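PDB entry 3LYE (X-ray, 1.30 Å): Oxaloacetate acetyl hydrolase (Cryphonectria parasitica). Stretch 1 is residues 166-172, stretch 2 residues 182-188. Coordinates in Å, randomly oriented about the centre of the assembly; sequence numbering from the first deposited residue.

Stretch 1, residues 166-172: IARTDAL
Stretch 2 (182-188) ERLRAAR

Residues 166-169 form the end of a β-strand that leads into a turn, and residues 182-188 lie within an α-helix packed against it. The two run nearly antiparallel, at 158° between their N-to-C directions, with an axial closest approach of 8.7 Å. The register pairs Ala 167 with Ala 187 (CA to CA 6.4 Å) and Thr 169 with Arg 183 (CA to CA 7.2 Å). No hydrogen bond crosses the interface; it is held by van der Waals packing that buries 252 Å² in total.

The strand is extended, with phi/psi from -89/114 at Ala 167 to -125/131 at Thr 169, so its side chains alternate. Those of Ala 167 and Thr 169 point toward the helix, while that of Arg 168 points away. The helix is regular, with phi near -65° and psi near -40°; Ala 187 N donates to Arg 183 O at 2.9 Å, and the one-turn spacing places both residues on the side facing the strand.

The tightest side-chain packing joins two methyl groups, Ala 167 CB and Ala 187 CB, 3.5 Å apart. Alanine suits both positions because the backbones approach closely here and little room remains beyond CB. Leu 184 leaves the helix sideways, but its m,t rotamer (chi1 -71°, chi2 175°) brings its end to the strand: CD2 lies 3.3 Å from Ala 167 O and 4.5 Å from Ala 167 CB, while CG is 4.0 Å from Thr 169 CG2.

Thr 169 adopts the t rotamer (chi1 179°). Its OG1 accepts a hydrogen bond from Ala 171 N at 3.2 Å, tying the end of the strand to the following turn, and also lies 3.6 Å from Arg 183 CD. The residue thus offers a methyl to leucine and a hydroxyl to the backbone.

Arg 183 points toward the strand with chi1 -77° (m), then runs extended through chi2 and chi3, both 178° (t), before chi4 turns to -128°. Its aliphatic portion supplies the contact: CD is 4.1 Å from Ala 171 CB, which also covers one face of the guanidinium. The buried charged group is satisfied by hydrogen bonds elsewhere in the structure.

On the side of the strand away from the helix, Arg 168 extends all-trans (chi1 166°, chi2 171°, chi3 160°) to reach Asp 170, whose chi1 is -79° (m). The resulting bidentate salt bridge joins Arg 168 NE to Asp 170 OD2 and Arg 168 NH2 to Asp 170 OD1, each at 2.9 Å.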

# COMPACT_ATOMS: atom_id res chain seq x y z
N ILE A 166 1.65 23.27 12.30
CA ILE A 166 2.85 23.73 12.96
C ILE A 166 3.86 24.09 11.91
O ILE A 166 4.24 23.28 11.06
CB ILE A 166 3.43 22.63 13.88
CG1 ILE A 166 2.43 22.23 14.96
CG2 ILE A 166 4.79 23.06 14.47
CD1 ILE A 166 2.36 20.70 15.18
N ALA A 167 4.28 25.36 11.94
CA ALA A 167 5.28 25.87 11.03
C ALA A 167 6.65 25.66 11.63
O ALA A 167 6.98 26.27 12.63
CB ALA A 167 5.06 27.37 10.75
N ARG A 168 7.43 24.80 11.00
CA ARG A 168 8.79 24.50 11.45
C ARG A 168 9.83 25.20 10.58
O ARG A 168 9.68 25.25 9.36
CB ARG A 168 9.05 22.99 11.34
CG ARG A 168 10.52 22.59 11.47
CD ARG A 168 10.67 21.10 11.57
NE ARG A 168 12.02 20.70 11.23
CZ ARG A 168 12.50 19.49 11.43
NH1 ARG A 168 11.77 18.56 12.02
NH2 ARG A 168 13.74 19.20 11.06
N THR A 169 10.85 25.75 11.23
CA THR A 169 11.94 26.38 10.52
C THR A 169 13.22 25.71 11.00
O THR A 169 13.49 25.56 12.19
CB THR A 169 12.06 27.92 10.64
OG1 THR A 169 13.21 28.35 9.90
CG2 THR A 169 12.20 28.40 12.03
N ASP A 170 14.01 25.34 10.01
CA ASP A 170 15.30 24.70 10.18
C ASP A 170 16.39 25.70 9.80
O ASP A 170 17.53 25.31 9.58
CB ASP A 170 15.39 23.52 9.23
CG ASP A 170 14.64 22.32 9.74
OD1 ASP A 170 15.14 21.71 10.70
OD2 ASP A 170 13.57 22.00 9.20
N ALA A 171 16.06 26.99 9.77
CA ALA A 171 17.02 28.03 9.40
C ALA A 171 18.06 28.48 10.44
O ALA A 171 18.96 29.24 10.09
CB ALA A 171 16.25 29.28 8.93
N LEU A 172 17.96 28.06 11.69
CA LEU A 172 18.92 28.51 12.70
C LEU A 172 20.40 28.36 12.37
O LEU A 172 21.15 29.33 12.47
CB LEU A 172 18.64 27.87 14.05
CG LEU A 172 19.44 28.44 15.23
CD1 LEU A 172 19.02 29.86 15.57
CD2 LEU A 172 19.26 27.54 16.43
N GLU A 182 11.71 35.80 12.08
CA GLU A 182 10.97 36.46 11.00
C GLU A 182 10.19 35.43 10.18
O GLU A 182 9.07 35.70 9.72
CB GLU A 182 11.92 37.31 10.15
CG GLU A 182 12.64 38.40 10.98
CD GLU A 182 13.46 39.36 10.13
OE1 GLU A 182 13.57 39.12 8.91
OE2 GLU A 182 13.99 40.35 10.69
N ARG A 183 10.75 34.24 9.98
CA ARG A 183 10.05 33.20 9.22
C ARG A 183 8.82 32.71 9.95
O ARG A 183 7.79 32.45 9.35
CB ARG A 183 10.95 32.01 8.95
CG ARG A 183 11.92 32.27 7.87
CD ARG A 183 12.88 31.12 7.58
NE ARG A 183 13.72 31.51 6.47
CZ ARG A 183 13.93 30.83 5.35
NH1 ARG A 183 13.44 29.61 5.19
NH2 ARG A 183 14.67 31.36 4.40
N LEU A 184 8.94 32.58 11.26
CA LEU A 184 7.84 32.12 12.09
C LEU A 184 6.75 33.19 12.11
O LEU A 184 5.58 32.87 12.00
CB LEU A 184 8.32 31.76 13.48
CG LEU A 184 9.17 30.48 13.54
CD1 LEU A 184 9.69 30.32 14.98
CD2 LEU A 184 8.40 29.25 13.10
N ARG A 185 7.13 34.45 12.24
CA ARG A 185 6.13 35.51 12.24
C ARG A 185 5.40 35.51 10.89
O ARG A 185 4.16 35.68 10.83
CB ARG A 185 6.77 36.88 12.46
CG ARG A 185 7.14 37.13 13.85
CD ARG A 185 7.55 38.56 14.04
NE ARG A 185 7.92 38.78 15.44
CZ ARG A 185 9.06 39.30 15.86
NH1 ARG A 185 9.25 39.43 17.17
NH2 ARG A 185 9.99 39.71 15.00
N ALA A 186 6.13 35.33 9.80
CA ALA A 186 5.52 35.32 8.48
C ALA A 186 4.57 34.13 8.37
O ALA A 186 3.47 34.24 7.82
CB ALA A 186 6.55 35.31 7.39
N ALA A 187 4.98 32.98 8.88
CA ALA A 187 4.13 31.77 8.83
C ALA A 187 2.86 31.95 9.64
O ALA A 187 1.79 31.52 9.22
CB ALA A 187 4.90 30.55 9.31
N ARG A 188 2.98 32.58 10.79
CA ARG A 188 1.84 32.88 11.63
C ARG A 188 0.84 33.76 10.80
O ARG A 188 -0.37 33.51 10.79
CB ARG A 188 2.30 33.68 12.85
CG ARG A 188 1.20 34.19 13.79
CD ARG A 188 1.78 35.29 14.70
NE ARG A 188 2.15 36.40 13.81
CZ ARG A 188 3.06 37.35 14.04
NH1 ARG A 188 3.26 38.25 13.09
NH2 ARG A 188 3.77 37.42 15.17